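Local coordinates for Kid toxin protein (Escherichia coli, PDB 1M1F) that serves as the toxin of a plasmid-maintenance toxin-antitoxin system, probably acting as an endoribonuclease that kills plasmid-free daughter cells, at residues Val59-Val64 / Glu91-Thr96; Val72-Pro77 / Leu102-Thr107. All coordinates share one frame; numbering follows the deposited sequence.

The two contacts sit toward opposite ends of helix 95-106; contact 1 uses the residues leading into it, contact 2 the helix itself. In contact 1 the turn following strand 58-60 meets Val93 and Pro94; it is partly buried, with 126 Å² of surface shared. Contact 2 lies near the other end, where the break in strand 71-79 meets Arg104 and Leu105; it is deeper, shares 174 Å², and borders the second subunit. Aliphatic groups alone meet in side-chain pairs at contact 1, whereas contact 2 adds a cysteine sulfur and the methylene part of an arginine. The adjacent strands join them: Val59 O lies 2.8 Å from Val72 N, a probable hydrogen bond.

Contact 1. Residues Val59-Val64 / Glu91-Thr96; sequences VSLDGV and ERVPET
Val64 and Pro94 make the closer of two apolar touches here: Val64 CB lies 4.0 Å from Pro94 CG, and the two side chains cross at about a right angle. The same ring carbon, Pro94 CG, is 3.8 Å from Val64 O, while the flank of the ring at CD comes to 4.2 Å from Val64 CG2. Val64 CG1 is turned anti to the carbonyl carbon (chi1 -51°), which leaves CG2, between the backbone N and that carbon, to face the proline. Deeper in, Leu61 CD2 approaches Val93 CG1 at 4.4 Å, a loose methyl-to-methyl contact between buried residues. In the SH3-like fold of the PemK/MazF family, the loops that leave strands 58-60 and 88-92, the two outermost of the sheet within the chain, meet here just before helix 95-106, with Pro94 in the N-cap position. Ile97 of that helix touches both Leu61 and Val64. A type II turn from Leu61 to Val64, with Gly63 at phi 77°, places these two side chains. Overlapping its start, Ser60 OG accepts from Asp62 N at 3.1 Å, an ST turn. Within the other segment, Arg92 NH2 and Glu95 OE2 form a salt bridge of 3.1 Å that spans the strand-to-helix junction.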
loop_
_atom_site.group_PDB
_atom_site.type_symbol
_atom_site.label_atom_id
_atom_site.label_comp_id
_atom_site.label_asym_id
_atom_site.label_seq_id
_atom_site.Cartn_x
_atom_site.Cartn_y
_atom_site.Cartn_z
ATOM N N VAL A 59 -15.512 -1.137 -1.903
ATOM C CA VAL A 59 -16.139 -1.972 -2.915
ATOM C C VAL A 59 -16.810 -3.159 -2.262
ATOM O O VAL A 59 -16.169 -3.950 -1.581
ATOM C CB VAL A 59 -15.091 -2.460 -3.929
ATOM C CG1 VAL A 59 -15.711 -3.449 -4.893
ATOM C CG2 VAL A 59 -14.489 -1.277 -4.671
ATOM N N SER A 60 -18.111 -3.275 -2.473
ATOM C CA SER A 60 -18.888 -4.319 -1.838
ATOM C C SER A 60 -18.614 -5.710 -2.407
ATOM O O SER A 60 -18.444 -5.880 -3.618
ATOM C CB SER A 60 -20.380 -3.996 -1.970
ATOM O OG SER A 60 -21.153 -5.042 -1.415
ATOM N N LEU A 61 -18.554 -6.691 -1.506
ATOM C CA LEU A 61 -18.432 -8.103 -1.881
ATOM C C LEU A 61 -19.785 -8.840 -1.911
ATOM O O LEU A 61 -19.840 -10.056 -2.134
ATOM C CB LEU A 61 -17.518 -8.823 -0.897
ATOM C CG LEU A 61 -16.069 -8.363 -0.836
ATOM C CD1 LEU A 61 -15.357 -9.079 0.290
ATOM C CD2 LEU A 61 -15.346 -8.567 -2.146
ATOM N N ASP A 62 -20.872 -8.117 -1.689
ATOM C CA ASP A 62 -22.206 -8.718 -1.643
ATOM C C ASP A 62 -22.695 -9.204 -3.011
ATOM O O ASP A 62 -22.512 -8.536 -4.012
ATOM C CB ASP A 62 -23.192 -7.679 -1.106
ATOM C CG ASP A 62 -24.284 -8.279 -0.239
ATOM O OD1 ASP A 62 -24.160 -9.440 0.205
ATOM O OD2 ASP A 62 -25.307 -7.638 0.077
ATOM N N GLY A 63 -23.307 -10.385 -3.032
ATOM C CA GLY A 63 -23.953 -10.906 -4.225
ATOM C C GLY A 63 -23.083 -11.495 -5.325
ATOM O O GLY A 63 -23.566 -11.703 -6.437
ATOM N N VAL A 64 -21.816 -11.778 -5.022
ATOM C CA VAL A 64 -20.877 -12.262 -6.036
ATOM C C VAL A 64 -20.512 -13.749 -5.909
ATOM O O VAL A 64 -19.681 -14.245 -6.653
ATOM C CB VAL A 64 -19.591 -11.364 -6.088
ATOM C CG1 VAL A 64 -19.981 -9.908 -6.216
ATOM C CG2 VAL A 64 -18.722 -11.536 -4.860
ATOM N N GLU A 91 -10.044 -18.032 -0.638
ATOM C CA GLU A 91 -10.838 -18.163 -1.855
ATOM C C GLU A 91 -10.414 -17.070 -2.819
ATOM O O GLU A 91 -9.533 -16.267 -2.510
ATOM C CB GLU A 91 -12.331 -18.016 -1.536
ATOM C CG GLU A 91 -12.689 -16.653 -0.978
ATOM C CD GLU A 91 -14.133 -16.533 -0.547
ATOM O OE1 GLU A 91 -14.956 -17.389 -0.920
ATOM O OE2 GLU A 91 -14.456 -15.559 0.153
ATOM N N ARG A 92 -11.023 -17.038 -3.990
ATOM C CA ARG A 92 -10.743 -16.001 -4.965
ATOM C C ARG A 92 -11.987 -15.188 -5.204
ATOM O O ARG A 92 -13.102 -15.714 -5.117
ATOM C CB ARG A 92 -10.419 -16.583 -6.331
ATOM C CG ARG A 92 -9.364 -17.622 -6.478
ATOM C CD ARG A 92 -9.026 -17.748 -7.963
ATOM N NE ARG A 92 -9.019 -16.389 -8.495
ATOM C CZ ARG A 92 -8.058 -15.823 -9.212
ATOM N NH1 ARG A 92 -7.000 -16.510 -9.623
ATOM N NH2 ARG A 92 -8.200 -14.552 -9.555
ATOM N N VAL A 93 -11.819 -13.925 -5.576
ATOM C CA VAL A 93 -12.960 -13.117 -5.972
ATOM C C VAL A 93 -13.091 -13.164 -7.493
ATOM O O VAL A 93 -12.118 -13.410 -8.192
ATOM C CB VAL A 93 -12.815 -11.638 -5.551
ATOM C CG1 VAL A 93 -12.648 -11.536 -4.052
ATOM C CG2 VAL A 93 -11.656 -10.932 -6.276
ATOM N N PRO A 94 -14.297 -12.934 -8.010
ATOM C CA PRO A 94 -14.479 -12.808 -9.460
ATOM C C PRO A 94 -13.666 -11.648 -10.028
ATOM O O PRO A 94 -13.407 -10.664 -9.323
ATOM C CB PRO A 94 -15.978 -12.516 -9.613
ATOM C CG PRO A 94 -16.605 -12.850 -8.337
ATOM C CD PRO A 94 -15.563 -12.822 -7.269
ATOM N N GLU A 95 -13.286 -11.756 -11.300
ATOM C CA GLU A 95 -12.520 -10.701 -11.955
ATOM C C GLU A 95 -13.254 -9.364 -11.951
ATOM O O GLU A 95 -12.613 -8.326 -11.882
ATOM C CB GLU A 95 -12.101 -11.104 -13.380
ATOM C CG GLU A 95 -11.101 -12.250 -13.460
ATOM C CD GLU A 95 -9.842 -12.026 -12.640
ATOM O OE1 GLU A 95 -9.287 -10.902 -12.669
ATOM O OE2 GLU A 95 -9.402 -12.979 -11.965
ATOM N N THR A 96 -14.580 -9.358 -12.004
ATOM C CA THR A 96 -15.288 -8.096 -11.936
ATOM C C THR A 96 -14.941 -7.328 -10.654
ATOM O O THR A 96 -14.703 -6.127 -10.701
ATOM C CB THR A 96 -16.795 -8.306 -12.011
ATOM O OG1 THR A 96 -17.168 -9.368 -11.130
ATOM C CG2 THR A 96 -17.233 -8.763 -13.406
#

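Contact 2. Residues Val72-Pro77 / Leu102-Thr107; sequences VRCDQP and LGRLST
The backbones of Cys74 and Leu105 approach to 6.2 Å between CA atoms, where a type I turn from Arg73 to Gln76, closed by Gln76 N to Arg73 O, interrupts strand 71-79 beside the last turns of helix 95-106. This is the sheet-to-helix packing of the SH3-like PemK/MazF toxin fold: Cys74 points its side chain at the helix, and Val101, one turn before Leu105, also touches it. The tightest side-chain approach is Cys74 CB to Arg104 CB, 3.6 Å. The thiol lies alongside the base of the arginine, with Cys74 SG 4.0 Å from Arg104 CG. Arg104 therefore contributes its first methylenes here, and a bend at chi2 (-28°) takes the rest of the chain away to where NE donates to Gly56 O. Leu105 reaches in with one branch. Its CD2 is 3.2 Å from Cys74 O, a close methyl-to-carbonyl contact, and 4.1 Å from Pro77 CG, where the leucine and the proline ring run antiparallel past one another. The second subunit adjoins this end of the contact, with its Leu109 packing on Leu105 and its Thr79 hydroxyl hydrogen-bonded to Pro77 O. On the side of the turn away from the helix, Arg73 grips the Asp75 carboxylate side-on, linking the first and third residues of the turn. NE meets OD1 and NH2 meets OD2, each at a syn lone pair and only 8° out of the guanidinium plane, which keeps the carboxylate oxygens close to that plane. Back in segment 102-107, Arg104 O accepts from both Thr107 N and Thr107 OG1; the hydroxyl bond is 2.7 Å long and lies in the carbonyl plane, with a C=O...O angle of 150°.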
loop_
_atom_site.group_PDB
_atom_site.type_symbol
_atom_site.label_atom_id
_atom_site.label_comp_id
_atom_site.label_asym_id
_atom_site.label_seq_id
_atom_site.Cartn_x
_atom_site.Cartn_y
_atom_site.Cartn_z
ATOM N N VAL A 72 -14.282 -4.149 0.444
ATOM C CA VAL A 72 -12.851 -4.019 0.263
ATOM C C VAL A 72 -12.484 -2.547 0.416
ATOM O O VAL A 72 -13.035 -1.690 -0.276
ATOM C CB VAL A 72 -12.420 -4.488 -1.140
ATOM C CG1 VAL A 72 -10.899 -4.381 -1.294
ATOM C CG2 VAL A 72 -12.913 -5.898 -1.422
ATOM N N ARG A 73 -11.553 -2.258 1.320
ATOM C CA ARG A 73 -11.130 -0.885 1.577
ATOM C C ARG A 73 -9.941 -0.553 0.687
ATOM O O ARG A 73 -8.776 -0.736 1.073
ATOM C CB ARG A 73 -10.808 -0.706 3.059
ATOM C CG ARG A 73 -12.045 -0.775 3.946
ATOM C CD ARG A 73 -12.977 0.422 3.793
ATOM N NE ARG A 73 -12.250 1.696 3.848
ATOM C CZ ARG A 73 -12.289 2.553 4.868
ATOM N NH1 ARG A 73 -13.037 2.302 5.935
ATOM N NH2 ARG A 73 -11.586 3.682 4.815
ATOM N N CYS A 74 -10.244 -0.060 -0.509
ATOM C CA CYS A 74 -9.229 0.170 -1.527
ATOM C C CYS A 74 -8.314 1.331 -1.198
ATOM O O CYS A 74 -7.269 1.496 -1.824
ATOM C CB CYS A 74 -9.880 0.394 -2.892
ATOM S SG CYS A 74 -10.928 -0.955 -3.465
ATOM N N ASP A 75 -8.716 2.134 -0.223
ATOM C CA ASP A 75 -7.908 3.258 0.234
ATOM C C ASP A 75 -6.802 2.862 1.212
ATOM O O ASP A 75 -6.029 3.728 1.611
ATOM C CB ASP A 75 -8.775 4.364 0.849
ATOM C CG ASP A 75 -9.752 3.868 1.899
ATOM O OD1 ASP A 75 -10.070 2.663 1.962
ATOM O OD2 ASP A 75 -10.296 4.660 2.702
ATOM N N GLN A 76 -6.691 1.585 1.586
ATOM C CA GLN A 76 -5.675 1.201 2.567
ATOM C C GLN A 76 -4.757 0.078 2.099
ATOM O O GLN A 76 -4.609 -0.943 2.780
ATOM C CB GLN A 76 -6.314 0.823 3.918
ATOM C CG GLN A 76 -7.038 1.988 4.622
ATOM C CD GLN A 76 -7.169 1.859 6.173
ATOM O OE1 GLN A 76 -8.249 2.126 6.714
ATOM N NE2 GLN A 76 -6.069 1.531 6.876
ATOM N N PRO A 77 -4.083 0.247 0.969
ATOM C CA PRO A 77 -3.151 -0.793 0.531
ATOM C C PRO A 77 -1.965 -0.927 1.488
ATOM O O PRO A 77 -1.507 0.067 2.071
ATOM C CB PRO A 77 -2.691 -0.286 -0.829
ATOM C CG PRO A 77 -2.834 1.200 -0.726
ATOM C CD PRO A 77 -4.104 1.397 0.034
ATOM N N LEU A 102 -8.938 -2.597 -8.651
ATOM C CA LEU A 102 -7.823 -2.018 -9.396
ATOM C C LEU A 102 -8.168 -0.608 -9.887
ATOM O O LEU A 102 -7.321 0.283 -9.867
ATOM C CB LEU A 102 -7.415 -2.914 -10.563
ATOM C CG LEU A 102 -6.820 -4.272 -10.205
ATOM C CD1 LEU A 102 -6.627 -5.056 -11.486
ATOM C CD2 LEU A 102 -5.506 -4.160 -9.442
ATOM N N GLY A 103 -9.405 -0.406 -10.330
ATOM C CA GLY A 103 -9.853 0.905 -10.759
ATOM C C GLY A 103 -9.761 1.937 -9.651
ATOM O O GLY A 103 -9.329 3.065 -9.884
ATOM N N ARG A 104 -10.182 1.573 -8.444
ATOM C CA ARG A 104 -10.100 2.503 -7.317
ATOM C C ARG A 104 -8.635 2.822 -7.006
ATOM O O ARG A 104 -8.282 3.975 -6.812
ATOM C CB ARG A 104 -10.760 1.948 -6.047
ATOM C CG ARG A 104 -12.280 1.803 -6.020
ATOM C CD ARG A 104 -13.040 2.734 -6.853
ATOM N NE ARG A 104 -14.364 2.980 -6.290
ATOM C CZ ARG A 104 -15.511 2.630 -6.854
ATOM N NH1 ARG A 104 -15.539 1.963 -8.006
ATOM N NH2 ARG A 104 -16.643 2.945 -6.243
ATOM N N LEU A 105 -7.780 1.808 -6.977
ATOM C CA LEU A 105 -6.371 2.031 -6.671
ATOM C C LEU A 105 -5.693 2.891 -7.734
ATOM O O LEU A 105 -4.782 3.678 -7.424
ATOM C CB LEU A 105 -5.647 0.693 -6.535
ATOM C CG LEU A 105 -5.965 -0.047 -5.230
ATOM C CD1 LEU A 105 -5.613 -1.523 -5.325
ATOM C CD2 LEU A 105 -5.235 0.584 -4.052
ATOM N N SER A 106 -6.142 2.762 -8.978
ATOM C CA SER A 106 -5.577 3.536 -10.076
ATOM C C SER A 106 -5.737 5.034 -9.847
ATOM O O SER A 106 -4.898 5.825 -10.279
ATOM C CB SER A 106 -6.218 3.150 -11.408
ATOM O OG SER A 106 -5.466 3.702 -12.480
ATOM N N THR A 107 -6.794 5.435 -9.154
ATOM C CA THR A 107 -7.025 6.855 -8.919
ATOM C C THR A 107 -6.064 7.478 -7.930
ATOM O O THR A 107 -5.934 8.701 -7.914
ATOM C CB THR A 107 -8.475 7.145 -8.441
ATOM O OG1 THR A 107 -8.700 6.642 -7.111
ATOM C CG2 THR A 107 -9.520 6.513 -9.361
#